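Local coordinates for conserved hypothetical protein (Streptococcus pneumoniae, PDB 4QDY), which is of unknown function but carries two YbbR-like domains joined by one long, broken strand, at residues T14-D19 / S55-K60; P112-S117 / E158-N163; V135-D140 / D145-I150; A152-S157 / T189-T194. All coordinates share one frame; numbering follows the deposited sequence.

Interaction 1: residues T14-D19 / S55-K60; sequences TNVPID and STRKFK
In the first YbbR-like domain, Val16 of strand 9-21 packs against Arg57 and Phe59 of the loop that leads from helix 45-52 into strand 60-64. The two methyls of Val16 divide the work. Val16 CG1 lies 3.8 Å from Phe59 CE1, the two side chains coming from opposite directions. Val16 CG2 sits 3.9 Å from Arg57 NH1 and brushes the guanidinium obliquely. The extended first part of the arginine chain lays Arg57 CD over one face of Phe59, 3.6 Å above the ring plane and displaced toward its rim; the bend at chi3 (-57°) then turns the guanidinium to Val16. Strand 9-21 runs between strand 35-42, its antiparallel partner, and strand 60-64, its parallel one, so the helix and this loop carry the chain over it from one neighbour to the other, with Val16 beneath. The polar end of Arg57 turns back to the C-terminal end of helix 45-52: NH2 donates to Met52 O, and NE makes a weak bond to Glu51 O. A water in the guanidinium plane gives the indirect link to the strand, 2.6 Å from Arg57 NH2 and 2.6 Å from Thr14 O, to which it donates. Glu51 OE2 accepts the backbone N-H groups of Lys58 and Phe59, tying the loop to the helix. Across the dimer, Asn15 ND2 bonds Tyr22 O of the second subunit.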
loop_
_atom_site.group_PDB
_atom_site.type_symbol
_atom_site.label_atom_id
_atom_site.label_comp_id
_atom_site.label_asym_id
_atom_site.label_seq_id
_atom_site.Cartn_x
_atom_site.Cartn_y
_atom_site.Cartn_z
ATOM N N THR A 14 4.591 16.105 0.172
ATOM C CA THR A 14 3.655 15.029 0.512
ATOM C C THR A 14 3.305 14.224 -0.747
ATOM O O THR A 14 3.546 14.693 -1.863
ATOM C CB THR A 14 2.386 15.581 1.185
ATOM O OG1 THR A 14 1.766 16.537 0.320
ATOM C CG2 THR A 14 2.661 16.199 2.554
ATOM N N ASN A 15 2.742 13.006 -0.549
ATOM C CA ASN A 15 2.295 12.056 -1.577
ATOM C C ASN A 15 3.485 11.604 -2.459
ATOM O O ASN A 15 3.395 11.637 -3.693
ATOM C CB ASN A 15 1.171 12.673 -2.449
ATOM C CG ASN A 15 -0.029 13.204 -1.692
ATOM O OD1 ASN A 15 -0.154 13.073 -0.467
ATOM N ND2 ASN A 15 -0.939 13.837 -2.416
ATOM N N VAL A 16 4.592 11.174 -1.820
ATOM C CA VAL A 16 5.783 10.719 -2.547
ATOM C C VAL A 16 5.732 9.179 -2.626
ATOM O O VAL A 16 5.861 8.517 -1.593
ATOM C CB VAL A 16 7.115 11.233 -1.926
ATOM C CG1 VAL A 16 8.306 10.847 -2.793
ATOM C CG2 VAL A 16 7.083 12.743 -1.731
ATOM N N PRO A 17 5.523 8.587 -3.824
ATOM C CA PRO A 17 5.452 7.116 -3.905
ATOM C C PRO A 17 6.835 6.466 -3.805
ATOM O O PRO A 17 7.820 7.043 -4.266
ATOM C CB PRO A 17 4.819 6.864 -5.275
ATOM C CG PRO A 17 5.164 8.056 -6.087
ATOM C CD PRO A 17 5.330 9.218 -5.148
ATOM N N ILE A 18 6.895 5.261 -3.212
ATOM C CA ILE A 18 8.129 4.492 -3.010
ATOM C C ILE A 18 8.337 3.531 -4.186
ATOM O O ILE A 18 7.418 2.785 -4.538
ATOM C CB ILE A 18 8.097 3.716 -1.657
ATOM C CG1 ILE A 18 7.575 4.588 -0.488
ATOM C CG2 ILE A 18 9.470 3.093 -1.348
ATOM C CD1 ILE A 18 7.176 3.808 0.767
ATOM N N ASP A 19 9.548 3.529 -4.771
ATOM C CA ASP A 19 9.873 2.627 -5.870
ATOM C C ASP A 19 10.560 1.399 -5.266
ATOM O O ASP A 19 11.769 1.395 -5.036
ATOM C CB ASP A 19 10.727 3.336 -6.942
ATOM C CG ASP A 19 10.807 2.615 -8.281
ATOM O OD1 ASP A 19 11.094 1.395 -8.289
ATOM O OD2 ASP A 19 10.645 3.285 -9.324
ATOM N N SER A 55 5.720 17.591 -11.700
ATOM C CA SER A 55 6.072 17.762 -13.109
ATOM C C SER A 55 7.595 17.859 -13.321
ATOM O O SER A 55 8.130 17.158 -14.182
ATOM C CB SER A 55 5.401 19.018 -13.662
ATOM O OG SER A 55 5.733 19.260 -15.021
ATOM N N THR A 56 8.282 18.714 -12.540
ATOM C CA THR A 56 9.721 18.966 -12.677
ATOM C C THR A 56 10.548 18.271 -11.558
ATOM O O THR A 56 11.713 18.628 -11.354
ATOM C CB THR A 56 9.981 20.489 -12.661
ATOM O OG1 THR A 56 9.415 21.049 -11.477
ATOM C CG2 THR A 56 9.400 21.200 -13.884
ATOM N N ARG A 57 9.972 17.261 -10.876
ATOM C CA ARG A 57 10.661 16.527 -9.807
ATOM C C ARG A 57 11.679 15.547 -10.398
ATOM O O ARG A 57 11.351 14.796 -11.322
ATOM C CB ARG A 57 9.649 15.781 -8.926
ATOM C CG ARG A 57 10.237 15.156 -7.660
ATOM C CD ARG A 57 9.171 14.446 -6.851
ATOM N NE ARG A 57 8.081 15.353 -6.495
ATOM C CZ ARG A 57 6.964 14.988 -5.879
ATOM N NH1 ARG A 57 6.771 13.719 -5.536
ATOM N NH2 ARG A 57 6.025 15.883 -5.612
ATOM N N LYS A 58 12.905 15.552 -9.850
ATOM C CA LYS A 58 13.989 14.677 -10.297
ATOM C C LYS A 58 14.296 13.575 -9.269
ATOM O O LYS A 58 14.759 12.508 -9.673
ATOM C CB LYS A 58 15.259 15.496 -10.564
ATOM N N PHE A 59 14.049 13.822 -7.958
ATOM C CA PHE A 59 14.357 12.847 -6.911
ATOM C C PHE A 59 13.319 11.719 -6.900
ATOM O O PHE A 59 12.193 11.893 -7.368
ATOM C CB PHE A 59 14.453 13.493 -5.505
ATOM C CG PHE A 59 13.167 13.738 -4.743
ATOM C CD1 PHE A 59 12.620 12.747 -3.933
ATOM C CD2 PHE A 59 12.552 14.981 -4.766
ATOM C CE1 PHE A 59 11.438 12.973 -3.225
ATOM C CE2 PHE A 59 11.382 15.215 -4.036
ATOM C CZ PHE A 59 10.831 14.208 -3.274
ATOM N N LYS A 60 13.710 10.574 -6.324
ATOM C CA LYS A 60 12.875 9.387 -6.180
ATOM C C LYS A 60 13.223 8.657 -4.888
ATOM O O LYS A 60 14.400 8.585 -4.526
ATOM C CB LYS A 60 13.049 8.459 -7.393
HETATM O O HOH W 1 3.765 15.365 -4.377
#

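Interaction 2: residues P112-S117 / E158-N163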
loop_
_atom_site.group_PDB
_atom_site.type_symbol
_atom_site.label_atom_id
_atom_site.label_comp_id
_atom_site.label_asym_id
_atom_site.label_seq_id
_atom_site.Cartn_x
_atom_site.Cartn_y
_atom_site.Cartn_z
ATOM N N PRO A 112 -22.703 -10.037 -2.972
ATOM C CA PRO A 112 -22.892 -8.583 -3.110
ATOM C C PRO A 112 -23.226 -7.948 -1.757
ATOM O O PRO A 112 -23.940 -8.555 -0.958
ATOM C CB PRO A 112 -24.055 -8.458 -4.104
ATOM C CG PRO A 112 -24.441 -9.875 -4.490
ATOM C CD PRO A 112 -23.898 -10.771 -3.431
ATOM N N GLU A 113 -22.687 -6.743 -1.491
ATOM C CA GLU A 113 -22.898 -6.013 -0.236
ATOM C C GLU A 113 -23.409 -4.597 -0.494
ATOM O O GLU A 113 -22.794 -3.844 -1.253
ATOM C CB GLU A 113 -21.599 -5.948 0.594
ATOM C CG GLU A 113 -21.133 -7.280 1.169
ATOM C CD GLU A 113 -21.982 -7.909 2.260
ATOM O OE1 GLU A 113 -22.693 -7.167 2.978
ATOM O OE2 GLU A 113 -21.870 -9.141 2.450
ATOM N N ILE A 114 -24.552 -4.248 0.128
ATOM C CA ILE A 114 -25.198 -2.931 0.043
ATOM C C ILE A 114 -25.621 -2.520 1.463
ATOM O O ILE A 114 -26.313 -3.279 2.143
ATOM C CB ILE A 114 -26.400 -2.897 -0.962
ATOM C CG1 ILE A 114 -25.965 -3.294 -2.403
ATOM C CG2 ILE A 114 -27.084 -1.513 -0.958
ATOM C CD1 ILE A 114 -27.100 -3.472 -3.452
ATOM N N ASP A 115 -25.192 -1.325 1.902
ATOM C CA ASP A 115 -25.519 -0.761 3.212
ATOM C C ASP A 115 -26.950 -0.185 3.187
ATOM O O ASP A 115 -27.257 0.579 2.269
ATOM C CB ASP A 115 -24.481 0.321 3.591
ATOM C CG ASP A 115 -24.645 1.010 4.941
ATOM O OD1 ASP A 115 -25.188 0.378 5.872
ATOM O OD2 ASP A 115 -24.122 2.133 5.099
ATOM N N PRO A 116 -27.829 -0.500 4.180
ATOM C CA PRO A 116 -29.212 0.032 4.160
ATOM C C PRO A 116 -29.313 1.566 4.024
ATOM O O PRO A 116 -30.371 2.043 3.610
ATOM C CB PRO A 116 -29.776 -0.386 5.526
ATOM C CG PRO A 116 -28.605 -0.885 6.321
ATOM C CD PRO A 116 -27.649 -1.420 5.320
ATOM N N SER A 117 -28.239 2.329 4.340
ATOM C CA SER A 117 -28.227 3.793 4.208
ATOM C C SER A 117 -28.268 4.212 2.732
ATOM O O SER A 117 -28.820 5.266 2.407
ATOM C CB SER A 117 -26.996 4.393 4.883
ATOM O OG SER A 117 -25.792 4.006 4.242
ATOM N N GLU A 158 -22.496 5.896 -4.135
ATOM C CA GLU A 158 -23.659 5.440 -4.904
ATOM C C GLU A 158 -24.888 5.214 -4.012
ATOM O O GLU A 158 -24.750 4.827 -2.849
ATOM C CB GLU A 158 -23.337 4.138 -5.658
ATOM C CG GLU A 158 -22.210 4.228 -6.681
ATOM C CD GLU A 158 -22.420 5.092 -7.912
ATOM O OE1 GLU A 158 -23.585 5.415 -8.241
ATOM O OE2 GLU A 158 -21.411 5.391 -8.590
ATOM N N ARG A 159 -26.089 5.442 -4.581
ATOM C CA ARG A 159 -27.390 5.281 -3.919
ATOM C C ARG A 159 -28.352 4.446 -4.769
ATOM O O ARG A 159 -28.354 4.576 -5.996
ATOM C CB ARG A 159 -28.030 6.656 -3.626
ATOM C CG ARG A 159 -27.298 7.552 -2.620
ATOM C CD ARG A 159 -27.378 7.050 -1.187
ATOM N NE ARG A 159 -26.724 7.962 -0.247
ATOM C CZ ARG A 159 -25.447 7.881 0.116
ATOM N NH1 ARG A 159 -24.667 6.929 -0.379
ATOM N NH2 ARG A 159 -24.941 8.753 0.978
ATOM N N ILE A 160 -29.183 3.612 -4.116
ATOM C CA ILE A 160 -30.186 2.783 -4.794
ATOM C C ILE A 160 -31.535 3.521 -4.692
ATOM O O ILE A 160 -32.173 3.519 -3.636
ATOM C CB ILE A 160 -30.245 1.321 -4.234
ATOM C CG1 ILE A 160 -28.858 0.605 -4.236
ATOM C CG2 ILE A 160 -31.331 0.476 -4.928
ATOM C CD1 ILE A 160 -28.157 0.348 -5.621
ATOM N N THR A 161 -31.933 4.186 -5.790
ATOM C CA THR A 161 -33.182 4.953 -5.891
ATOM C C THR A 161 -34.134 4.267 -6.889
ATOM O O THR A 161 -35.266 4.719 -7.087
ATOM C CB THR A 161 -32.887 6.409 -6.303
ATOM O OG1 THR A 161 -32.226 6.421 -7.569
ATOM C CG2 THR A 161 -32.050 7.158 -5.270
ATOM N N GLY A 162 -33.656 3.179 -7.487
ATOM C CA GLY A 162 -34.374 2.369 -8.462
ATOM C C GLY A 162 -33.477 1.287 -9.024
ATOM O O GLY A 162 -32.496 0.903 -8.374
ATOM N N ASN A 163 -33.800 0.784 -10.236
ATOM C CA ASN A 163 -33.002 -0.245 -10.907
ATOM C C ASN A 163 -31.607 0.311 -11.205
ATOM O O ASN A 163 -31.476 1.318 -11.907
ATOM C CB ASN A 163 -33.684 -0.760 -12.186
ATOM C CG ASN A 163 -34.958 -1.553 -11.974
ATOM O OD1 ASN A 163 -35.360 -1.880 -10.849
ATOM N ND2 ASN A 163 -35.603 -1.923 -13.069
#
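Ile114 and Ile160 make the apolar part of this contact: CG2 of Ile114 lies 4.3 Å from CG1 of Ile160, and both side chains leave their backbones toward the other segment. The backbones stay well apart, with 9.0 Å between Ile114 CA and Ile160 CA, and at this point it is the aliphatic branches that bridge the gap. A second, looser touch lies toward the solvent, where Arg159 CD is 4.3 Å from Ser117 O, a van der Waals approach with the guanidinium lying obliquely to that oxygen.

The polar bonds stay local. Ser117 OG donates to Asp115 OD2 over 2.7 Å, arriving from well above the carboxylate plane. Arg159 folds back on its own chain, its NH1 reaching Glu158 O at 3.2 Å with an N-H...O angle of 150°; the oxygen lies close to the guanidinium plane, although the donor stands above the carbonyl plane. The same NH1 also bonds Thr156 O, so two backbone carbonyls hold the arginine head. Leu154 and Val193 touch both isoleucines. The arrangement is that of two connecting loops of a YbbR-like domain, one leaving strand 87-113 and the other entering strand 164-173, closing over the end of the hydrophobic core.

Interaction 3: residues V135-D140 / D145-I150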
loop_
_atom_site.group_PDB
_atom_site.type_symbol
_atom_site.label_atom_id
_atom_site.label_comp_id
_atom_site.label_asym_id
_atom_site.label_seq_id
_atom_site.Cartn_x
_atom_site.Cartn_y
_atom_site.Cartn_z
ATOM N N VAL A 135 -13.636 -15.627 -9.675
ATOM C CA VAL A 135 -12.574 -14.619 -9.577
ATOM C C VAL A 135 -11.271 -15.287 -9.108
ATOM O O VAL A 135 -11.304 -16.304 -8.414
ATOM C CB VAL A 135 -12.919 -13.397 -8.668
ATOM C CG1 VAL A 135 -14.049 -12.560 -9.254
ATOM C CG2 VAL A 135 -13.220 -13.804 -7.225
ATOM N N SER A 136 -10.131 -14.704 -9.507
ATOM C CA SER A 136 -8.796 -15.152 -9.119
ATOM C C SER A 136 -8.223 -14.206 -8.079
ATOM O O SER A 136 -8.320 -12.987 -8.235
ATOM C CB SER A 136 -7.878 -15.248 -10.331
ATOM O OG SER A 136 -6.556 -15.611 -9.967
ATOM N N ILE A 137 -7.640 -14.762 -7.014
ATOM C CA ILE A 137 -7.067 -13.967 -5.937
ATOM C C ILE A 137 -5.575 -14.275 -5.837
ATOM O O ILE A 137 -5.189 -15.439 -5.775
ATOM C CB ILE A 137 -7.789 -14.188 -4.565
ATOM C CG1 ILE A 137 -9.323 -13.970 -4.630
ATOM C CG2 ILE A 137 -7.186 -13.317 -3.478
ATOM C CD1 ILE A 137 -10.178 -15.150 -5.117
ATOM N N THR A 138 -4.749 -13.223 -5.812
ATOM C CA THR A 138 -3.300 -13.318 -5.673
ATOM C C THR A 138 -2.911 -12.670 -4.338
ATOM O O THR A 138 -3.343 -11.551 -4.049
ATOM C CB THR A 138 -2.596 -12.674 -6.881
ATOM O OG1 THR A 138 -3.125 -13.226 -8.090
ATOM C CG2 THR A 138 -1.088 -12.862 -6.846
ATOM N N SER A 139 -2.123 -13.390 -3.523
ATOM C CA SER A 139 -1.634 -12.953 -2.209
ATOM C C SER A 139 -0.577 -13.933 -1.696
ATOM O O SER A 139 -0.086 -14.760 -2.470
ATOM C CB SER A 139 -2.797 -12.835 -1.218
ATOM O OG SER A 139 -2.394 -12.264 0.014
ATOM N N ASP A 140 -0.216 -13.842 -0.404
ATOM C CA ASP A 140 0.684 -14.795 0.237
ATOM C C ASP A 140 -0.171 -15.993 0.676
ATOM O O ASP A 140 -1.391 -15.851 0.750
ATOM C CB ASP A 140 1.468 -14.145 1.397
ATOM C CG ASP A 140 0.627 -13.478 2.471
ATOM O OD1 ASP A 140 -0.192 -14.177 3.107
ATOM O OD2 ASP A 140 0.866 -12.283 2.752
ATOM N N ASP A 145 -5.278 -18.463 2.808
ATOM C CA ASP A 145 -5.983 -19.475 3.604
ATOM C C ASP A 145 -7.073 -18.846 4.474
ATOM O O ASP A 145 -8.067 -19.505 4.779
ATOM C CB ASP A 145 -4.998 -20.247 4.506
ATOM C CG ASP A 145 -4.012 -21.155 3.789
ATOM O OD1 ASP A 145 -4.413 -21.806 2.795
ATOM O OD2 ASP A 145 -2.882 -21.314 4.296
ATOM N N ARG A 146 -6.878 -17.576 4.871
ATOM C CA ARG A 146 -7.789 -16.819 5.730
ATOM C C ARG A 146 -8.971 -16.202 4.963
ATOM O O ARG A 146 -9.842 -15.606 5.598
ATOM C CB ARG A 146 -7.042 -15.690 6.447
ATOM C CG ARG A 146 -5.984 -16.151 7.439
ATOM C CD ARG A 146 -6.051 -15.307 8.690
ATOM N NE ARG A 146 -5.905 -13.879 8.404
ATOM C CZ ARG A 146 -6.153 -12.915 9.281
ATOM N NH1 ARG A 146 -6.589 -13.211 10.500
ATOM N NH2 ARG A 146 -5.993 -11.643 8.940
ATOM N N ILE A 147 -9.012 -16.334 3.624
ATOM C CA ILE A 147 -10.105 -15.778 2.824
ATOM C C ILE A 147 -11.352 -16.650 3.021
ATOM O O ILE A 147 -11.301 -17.870 2.840
ATOM C CB ILE A 147 -9.735 -15.629 1.325
ATOM C CG1 ILE A 147 -8.452 -14.778 1.154
ATOM C CG2 ILE A 147 -10.909 -15.021 0.535
ATOM C CD1 ILE A 147 -7.874 -14.722 -0.231
ATOM N N ASP A 148 -12.459 -16.004 3.414
ATOM C CA ASP A 148 -13.751 -16.637 3.643
ATOM C C ASP A 148 -14.691 -16.361 2.465
ATOM O O ASP A 148 -15.214 -17.302 1.863
ATOM C CB ASP A 148 -14.359 -16.128 4.960
ATOM C CG ASP A 148 -15.697 -16.734 5.327
ATOM O OD1 ASP A 148 -15.832 -17.970 5.238
ATOM O OD2 ASP A 148 -16.581 -15.982 5.786
ATOM N N LYS A 149 -14.912 -15.066 2.148
ATOM C CA LYS A 149 -15.799 -14.623 1.072
ATOM C C LYS A 149 -15.222 -13.450 0.280
ATOM O O LYS A 149 -14.470 -12.633 0.817
ATOM C CB LYS A 149 -17.175 -14.199 1.635
ATOM C CG LYS A 149 -18.013 -15.325 2.229
ATOM N N ILE A 150 -15.607 -13.371 -1.003
ATOM C CA ILE A 150 -15.283 -12.275 -1.913
ATOM C C ILE A 150 -16.531 -11.412 -1.955
ATOM O O ILE A 150 -17.623 -11.945 -2.155
ATOM C CB ILE A 150 -14.796 -12.762 -3.315
ATOM C CG1 ILE A 150 -13.653 -13.814 -3.232
ATOM C CG2 ILE A 150 -14.446 -11.588 -4.253
ATOM C CD1 ILE A 150 -12.338 -13.388 -2.520
#
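The hydrophobic interior of the second YbbR-like domain takes in Val135, Ile137, Ile147 and Ile150, which meet where the chain leaves strand 135-138, passes through the short helix 141-145 and returns as strand 149-153. Ile137 stands in the middle. Ile137 CG2 lies 3.6 Å from Ile147 CD1, these two side chains sliding past each other in opposite directions. The other branch meets Ile150 tip to tip: Ile137 CG1 is 3.7 Å from Ile150 CD1, and the end carbons, Ile137 CD1 and Ile150 CD1, are 3.8 Å apart. Two residues earlier on the strand, Val135 CG2 approaches Ile150 CG2 at 3.9 Å. Here chi1 of Val135 (-66°) sets CG2 between the backbone N and the carbonyl carbon, on the side that faces Ile150. Val135 and Ile150 both rest on Leu170 of strand 164-173 as well. At the end of segment 135-140, Asp140 is the N-cap of helix 141-145, its OD1 accepting Thr143 N, and after the helix a classic beta bulge at Asp148 and Lys149, opposite Ile173, brings the chain into strand 149-153. Across the contact the side chains are purely aliphatic, so they are held by dispersion and exclusion of water. Direction and register come instead from the backbone hydrogen bonds each strand makes elsewhere, such as those of Ile137 with Lys105.

Interaction 4: residues A152-S157 / T189-T194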
loop_
_atom_site.group_PDB
_atom_site.type_symbol
_atom_site.label_atom_id
_atom_site.label_comp_id
_atom_site.label_asym_id
_atom_site.label_seq_id
_atom_site.Cartn_x
_atom_site.Cartn_y
_atom_site.Cartn_z
ATOM N N ALA A 152 -18.708 -7.993 -3.406
ATOM C CA ALA A 152 -18.942 -6.994 -4.442
ATOM C C ALA A 152 -19.705 -5.838 -3.806
ATOM O O ALA A 152 -20.927 -5.718 -3.942
ATOM C CB ALA A 152 -19.691 -7.612 -5.617
ATOM N N VAL A 153 -18.967 -5.043 -3.017
ATOM C CA VAL A 153 -19.472 -3.930 -2.212
ATOM C C VAL A 153 -19.764 -2.705 -3.123
ATOM O O VAL A 153 -18.933 -2.311 -3.943
ATOM C CB VAL A 153 -18.482 -3.576 -1.053
ATOM C CG1 VAL A 153 -17.051 -3.338 -1.542
ATOM C CG2 VAL A 153 -18.981 -2.414 -0.198
ATOM N N LEU A 154 -20.972 -2.131 -2.958
ATOM C CA LEU A 154 -21.447 -0.937 -3.659
ATOM C C LEU A 154 -20.663 0.293 -3.170
ATOM O O LEU A 154 -20.556 0.470 -1.951
ATOM C CB LEU A 154 -22.969 -0.766 -3.421
ATOM C CG LEU A 154 -23.664 0.505 -3.950
ATOM C CD1 LEU A 154 -23.728 0.529 -5.465
ATOM C CD2 LEU A 154 -25.072 0.605 -3.418
ATOM N N PRO A 155 -20.105 1.147 -4.073
ATOM C CA PRO A 155 -19.356 2.329 -3.604
ATOM C C PRO A 155 -20.214 3.229 -2.711
ATOM O O PRO A 155 -21.406 3.405 -2.973
ATOM C CB PRO A 155 -18.967 3.041 -4.904
ATOM C CG PRO A 155 -18.976 1.974 -5.935
ATOM C CD PRO A 155 -20.112 1.083 -5.548
ATOM N N THR A 156 -19.600 3.762 -1.635
ATOM C CA THR A 156 -20.215 4.604 -0.598
ATOM C C THR A 156 -20.978 5.800 -1.221
ATOM O O THR A 156 -22.056 6.147 -0.735
ATOM C CB THR A 156 -19.124 5.100 0.369
ATOM O OG1 THR A 156 -18.331 3.990 0.794
ATOM C CG2 THR A 156 -19.688 5.817 1.589
ATOM N N SER A 157 -20.432 6.392 -2.302
ATOM C CA SER A 157 -20.999 7.534 -3.024
ATOM C C SER A 157 -22.293 7.184 -3.788
ATOM O O SER A 157 -23.082 8.088 -4.080
ATOM C CB SER A 157 -19.976 8.076 -4.019
ATOM O OG SER A 157 -19.584 7.089 -4.961
ATOM N N THR A 189 -16.615 -5.824 -10.823
ATOM C CA THR A 189 -17.674 -6.568 -11.510
ATOM C C THR A 189 -18.899 -5.663 -11.709
ATOM O O THR A 189 -19.040 -4.662 -11.007
ATOM C CB THR A 189 -18.026 -7.839 -10.702
ATOM O OG1 THR A 189 -18.964 -8.628 -11.433
ATOM C CG2 THR A 189 -18.555 -7.533 -9.297
ATOM N N ILE A 190 -19.787 -6.026 -12.645
ATOM C CA ILE A 190 -21.002 -5.254 -12.891
ATOM C C ILE A 190 -22.101 -5.817 -11.971
ATOM O O ILE A 190 -22.394 -7.016 -12.012
ATOM C CB ILE A 190 -21.438 -5.212 -14.396
ATOM C CG1 ILE A 190 -20.391 -4.519 -15.313
ATOM C CG2 ILE A 190 -22.798 -4.529 -14.570
ATOM C CD1 ILE A 190 -19.122 -5.334 -15.730
HETATM N N MSE A 191 -22.671 -4.942 -11.123
HETATM C CA MSE A 191 -23.758 -5.273 -10.201
HETATM C C MSE A 191 -25.075 -4.740 -10.764
HETATM O O MSE A 191 -25.155 -3.561 -11.114
HETATM C CB MSE A 191 -23.483 -4.705 -8.795
HETATM C CG MSE A 191 -24.480 -5.175 -7.731
HETATM SE SE MSE A 191 -24.279 -4.317 -5.982
HETATM C CE MSE A 191 -24.811 -2.579 -6.464
ATOM N N LYS A 192 -26.096 -5.608 -10.863
ATOM C CA LYS A 192 -27.421 -5.234 -11.353
ATOM C C LYS A 192 -28.440 -5.408 -10.233
ATOM O O LYS A 192 -28.604 -6.515 -9.717
ATOM C CB LYS A 192 -27.809 -6.051 -12.596
ATOM N N VAL A 193 -29.096 -4.307 -9.833
ATOM C CA VAL A 193 -30.079 -4.318 -8.749
ATOM C C VAL A 193 -31.482 -4.118 -9.334
ATOM O O VAL A 193 -31.741 -3.115 -9.998
ATOM C CB VAL A 193 -29.762 -3.251 -7.658
ATOM C CG1 VAL A 193 -30.782 -3.297 -6.523
ATOM C CG2 VAL A 193 -28.355 -3.429 -7.102
ATOM N N THR A 194 -32.374 -5.089 -9.083
ATOM C CA THR A 194 -33.783 -5.057 -9.477
ATOM C C THR A 194 -34.551 -4.541 -8.263
ATOM O O THR A 194 -34.305 -5.011 -7.148
ATOM C CB THR A 194 -34.233 -6.439 -9.978
ATOM O OG1 THR A 194 -33.436 -6.796 -11.109
ATOM C CG2 THR A 194 -35.711 -6.480 -10.362
#
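Met191, modelled as selenomethionine, runs extended from its backbone and bends only at the last torsion (chi3 68°), which turns CE onto Leu154. The leucine replies with CG anti to its own N (chi1 174°), and the two side chains cross at about a right angle. The terminal methyl does most of the touching: Met191 CE is 3.4 Å from Leu154 CD1 and 4.0 Å from Leu154 CB, so it lies against the flank of the leucine as well as the end of one branch. The selenium sits farther back along the chain, with Met191 SE 4.2 Å from Ala152 O, a van der Waals neighbour.

Nearer the start of both segments, Ala152 and Thr189 meet methyl to methyl, Ala152 CB lying 3.9 Å from Thr189 CG2. The hydroxyl of Thr189 is directed elsewhere, to a hydrogen bond between OG1 and Asp132 OD1, which leaves the carbon branch for the alanine. All four side chains are buried. Strand 164-173 pairs antiparallel with both strand 149-153 and strand 183-196, and Thr189 bonds Val168 of it through the backbone. Ile114 touches both Leu154 and Met191, while Val128 of strand 124-130 packs on the selenomethionine. Side chains from strands and loops, Tyr164 and Val168 of strand 164-173 among them, pack round Met191 in the core of a strand-rich YbbR-like domain.

Interaction 1 belongs to the first YbbR-like domain and comes first along the chain; the other three lie on the opposite side of the chain's centre, their centres 32 to 38 Å from that of interaction 1. Strand 87-113 runs between the two halves, so one mixed sheet reaches all four contacts. Interactions 2 and 4 are near neighbours, centres about 7 Å apart; their segments alternate along the chain and are stitched together by probable backbone bonds from Glu113 to Ala152 and Leu154. Interaction 3 is nested inside the loop that interaction 2 closes and shares strand 149-153 with interaction 4, about 20 Å away between centres. The second half is thus built from interleaved segments.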